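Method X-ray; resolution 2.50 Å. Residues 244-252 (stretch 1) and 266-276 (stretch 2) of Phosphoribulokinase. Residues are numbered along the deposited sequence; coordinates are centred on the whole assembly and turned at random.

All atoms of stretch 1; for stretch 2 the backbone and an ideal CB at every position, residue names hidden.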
# COMPACT_ATOMS: atom_id res chain seq x y z
N PRO A 244 22.89 5.53 -13.35
CA PRO A 244 23.92 4.61 -13.81
C PRO A 244 24.40 3.77 -12.68
O PRO A 244 25.03 2.77 -12.90
CB PRO A 244 25.02 5.51 -14.27
CG PRO A 244 24.31 6.73 -14.73
CD PRO A 244 23.24 6.91 -13.72
N TYR A 245 24.35 4.34 -11.49
CA TYR A 245 24.73 3.63 -10.30
C TYR A 245 23.79 2.48 -10.28
O TYR A 245 24.17 1.35 -10.45
CB TYR A 245 24.48 4.48 -9.07
CG TYR A 245 24.60 3.75 -7.75
CD1 TYR A 245 25.81 3.24 -7.34
CD2 TYR A 245 23.49 3.50 -6.96
CE1 TYR A 245 25.91 2.50 -6.17
CE2 TYR A 245 23.59 2.77 -5.79
CZ TYR A 245 24.79 2.27 -5.41
OH TYR A 245 24.91 1.53 -4.26
N LEU A 246 22.52 2.84 -10.31
CA LEU A 246 21.44 1.90 -10.20
C LEU A 246 21.41 0.83 -11.28
O LEU A 246 21.39 -0.35 -10.95
CB LEU A 246 20.14 2.67 -10.19
CG LEU A 246 19.95 3.40 -8.87
CD1 LEU A 246 18.86 4.39 -8.98
CD2 LEU A 246 19.62 2.41 -7.82
N THR A 247 21.48 1.21 -12.54
CA THR A 247 21.56 0.23 -13.62
C THR A 247 22.84 -0.65 -13.58
O THR A 247 22.85 -1.80 -14.06
CB THR A 247 21.45 0.90 -14.98
OG1 THR A 247 22.61 1.71 -15.19
CG2 THR A 247 20.24 1.76 -15.06
N SER A 248 23.92 -0.15 -13.00
CA SER A 248 25.12 -0.95 -12.80
C SER A 248 24.85 -1.99 -11.74
O SER A 248 25.30 -3.12 -11.84
CB SER A 248 26.29 -0.09 -12.34
OG SER A 248 27.26 0.04 -13.35
N MET A 249 24.16 -1.57 -10.69
CA MET A 249 24.01 -2.43 -9.55
C MET A 249 22.91 -3.45 -9.82
O MET A 249 23.16 -4.64 -9.80
CB MET A 249 23.71 -1.59 -8.31
CG MET A 249 24.87 -0.69 -7.89
SD MET A 249 26.18 -1.54 -7.03
CE MET A 249 25.35 -2.05 -5.63
N ILE A 250 21.74 -2.98 -10.21
CA ILE A 250 20.68 -3.90 -10.54
C ILE A 250 20.89 -4.50 -11.90
O ILE A 250 20.78 -3.83 -12.92
CB ILE A 250 19.32 -3.25 -10.51
CG1 ILE A 250 19.10 -2.58 -9.15
CG2 ILE A 250 18.26 -4.32 -10.75
CD1 ILE A 250 18.00 -1.59 -9.15
N HIS A 251 21.24 -5.77 -11.92
CA HIS A 251 21.54 -6.43 -13.15
C HIS A 251 20.29 -6.67 -13.97
O HIS A 251 19.43 -7.43 -13.56
CB HIS A 251 22.22 -7.75 -12.85
CG HIS A 251 22.55 -8.54 -14.07
ND1 HIS A 251 21.94 -9.74 -14.37
CD2 HIS A 251 23.41 -8.29 -15.09
CE1 HIS A 251 22.41 -10.20 -15.51
NE2 HIS A 251 23.30 -9.33 -15.98
N GLY A 252 20.30 -6.19 -15.20
CA GLY A 252 19.20 -6.47 -16.09
C GLY A 252 18.33 -5.26 -16.37
O GLY A 252 17.39 -5.33 -17.18
N UNK A 266 12.12 -10.06 -10.29
CA UNK A 266 12.80 -10.83 -9.27
C UNK A 266 13.85 -10.02 -8.53
O UNK A 266 14.44 -10.52 -7.58
CB UNK A 266 13.45 -12.07 -9.90
N UNK A 267 13.93 -8.73 -8.84
CA UNK A 267 14.92 -7.83 -8.25
C UNK A 267 14.33 -6.59 -7.59
O UNK A 267 15.04 -5.63 -7.31
CB UNK A 267 15.91 -7.39 -9.33
N UNK A 268 13.04 -6.62 -7.29
CA UNK A 268 12.41 -5.57 -6.52
C UNK A 268 13.08 -5.35 -5.15
O UNK A 268 13.45 -4.22 -4.81
CB UNK A 268 10.93 -5.90 -6.33
N UNK A 269 13.17 -6.41 -4.35
CA UNK A 269 13.78 -6.34 -3.04
C UNK A 269 15.14 -5.62 -3.04
O UNK A 269 15.44 -4.87 -2.12
CB UNK A 269 13.94 -7.76 -2.49
N UNK A 270 15.97 -5.86 -4.06
CA UNK A 270 17.28 -5.18 -4.13
C UNK A 270 17.23 -3.72 -4.60
O UNK A 270 18.07 -2.90 -4.20
CB UNK A 270 18.20 -5.96 -5.07
N UNK A 271 16.32 -3.42 -5.52
CA UNK A 271 16.07 -2.05 -5.98
C UNK A 271 15.44 -1.18 -4.89
O UNK A 271 15.84 -0.04 -4.68
CB UNK A 271 15.16 -2.07 -7.21
N UNK A 272 14.54 -1.75 -4.11
CA UNK A 272 14.10 -1.05 -2.91
C UNK A 272 15.22 -0.78 -1.90
O UNK A 272 15.40 0.34 -1.48
CB UNK A 272 12.99 -1.86 -2.23
N UNK A 273 16.05 -1.76 -1.60
CA UNK A 273 17.18 -1.50 -0.73
C UNK A 273 18.10 -0.45 -1.28
O UNK A 273 18.28 0.58 -0.64
CB UNK A 273 17.97 -2.79 -0.48
N UNK A 274 18.57 -0.61 -2.51
CA UNK A 274 19.50 0.35 -3.06
C UNK A 274 18.87 1.72 -3.12
O UNK A 274 19.57 2.72 -3.09
CB UNK A 274 19.97 -0.08 -4.45
N UNK A 275 17.58 1.78 -3.38
CA UNK A 275 16.98 3.08 -3.62
C UNK A 275 16.59 3.74 -2.31
O UNK A 275 17.07 4.82 -2.01
CB UNK A 275 15.76 2.95 -4.53
N UNK A 276 16.00 2.96 -1.41
CA UNK A 276 15.33 3.49 -0.23
C UNK A 276 16.23 3.62 0.98
O UNK A 276 15.88 4.24 1.99
CB UNK A 276 14.14 2.60 0.13

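Stretch 1 offers the second helix an almost wholly apolar surface, built from Tyr245, Leu246, Met249 and Ile250, with the loop carbonyl of His251 at one end. The helix of stretch 2 runs roughly antiparallel to helix 244-249, at 148°, so its early positions meet the end of stretch 1 and its later ones meet the start.

Position 266 has nothing of stretch 1 within reach of its CB, so this contact leaves the choice open; the residue is Asn266.

Position 267 points toward stretch 1, its ideal CB 4.1 Å from Ile250 CG2, with the carbonyl of His251 further out. An aliphatic residue would suit, as would a long chain with a polar end. Lys267 is deposited. Its CG lies 4.1 Å from Ile250 CG2 and its CD 3.8 Å from His251 O, so the methylenes make the contact and no hydrogen bond crosses. It also occupies the N-cap position, and its carbonyl O accepts from the backbone N of a residue one turn on, at 271.

Position 268 points away and 269 is out of reach, so stretch 1 constrains neither. They are Leu268 and Asp269; Asp269 OD1 is hydrogen-bonded elsewhere in the structure.

Position 270 points toward stretch 1, but its ideal CB is 5.4 Å from Ile250 CG1, leaving room for a medium or large side chain. Leu270 fills little of that room: even its CD2 stays 5.0 Å from Met249 O.

Position 271 is where the backbones come close: the CA of 271 is 6.7 Å from Ile250 CA, and the ideal CB is already a tight 3.5 Å from Ile250 CD1. A small residue is favoured. Ala271 supplies just a methyl, against which Ile250 CD1 packs.

Position 272 points away and 273 is out of reach, so many residues would do; they are Met272 and Gln273.

Position 274 points toward stretch 1, its ideal CB 4.2 Å from Leu246 CD2 and 4.8 Å from Tyr245 CE2. A branched or flexible apolar side chain would fit among these groups. Leu274 has the largest covered area of either stretch. Its CD1 reaches Met249 CB at 3.4 Å and Ile250 CG1 at 3.8 Å, while CD2 approaches Tyr245 OH at 4.1 Å.

Position 275 points sideways, its ideal CB 5.1 Å from Leu246 CD2, a gap that a medium aliphatic chain could close. Ile275 does so, bringing CG1 to 3.8 Å from Leu246 CD2.

Position 276 is out of reach and unconstrained by stretch 1; it is Leu276.

Stretch 2 (266-276) NKLDLAMQLIL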
# COMPACT_ATOMS: atom_id res chain seq x y z
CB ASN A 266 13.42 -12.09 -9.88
CG ASN A 266 14.20 -11.80 -11.14
OD1 ASN A 266 13.63 -11.49 -12.19
ND2 ASN A 266 15.52 -11.90 -11.05
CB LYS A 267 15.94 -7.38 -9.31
CG LYS A 267 17.36 -7.90 -9.07
CD LYS A 267 17.89 -8.55 -10.32
CE LYS A 267 19.27 -9.16 -10.06
NZ LYS A 267 19.19 -10.41 -9.28
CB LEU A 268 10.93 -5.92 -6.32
CG LEU A 268 10.05 -4.89 -5.61
CD1 LEU A 268 10.15 -3.54 -6.30
CD2 LEU A 268 8.60 -5.38 -5.61
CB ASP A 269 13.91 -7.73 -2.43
CG ASP A 269 14.69 -7.74 -1.12
OD1 ASP A 269 14.10 -7.40 -0.08
OD2 ASP A 269 15.90 -8.06 -1.15
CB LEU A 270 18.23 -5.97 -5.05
CG LEU A 270 19.69 -5.53 -5.14
CD1 LEU A 270 20.34 -5.54 -3.77
CD2 LEU A 270 20.43 -6.48 -6.05
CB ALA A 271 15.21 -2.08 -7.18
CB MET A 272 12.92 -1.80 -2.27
CG MET A 272 11.73 -1.83 -3.18
SD MET A 272 10.27 -2.46 -2.42
CE MET A 272 10.18 -1.41 -1.12
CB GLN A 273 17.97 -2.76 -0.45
CG GLN A 273 17.34 -3.57 0.64
CD GLN A 273 18.06 -4.85 0.88
OE1 GLN A 273 19.29 -4.86 1.03
NE2 GLN A 273 17.33 -5.96 0.89
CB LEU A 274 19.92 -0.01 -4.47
CG LEU A 274 20.73 -1.26 -4.68
CD1 LEU A 274 21.12 -1.31 -6.14
CD2 LEU A 274 21.95 -1.24 -3.79
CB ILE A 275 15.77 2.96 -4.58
CG1 ILE A 275 16.31 2.72 -5.98
CG2 ILE A 275 14.90 4.22 -4.56
CD1 ILE A 275 15.28 2.34 -6.90
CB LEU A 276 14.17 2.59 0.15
CG LEU A 276 12.74 2.79 -0.32
CD1 LEU A 276 12.56 3.81 -1.40
CD2 LEU A 276 12.26 1.43 -0.76
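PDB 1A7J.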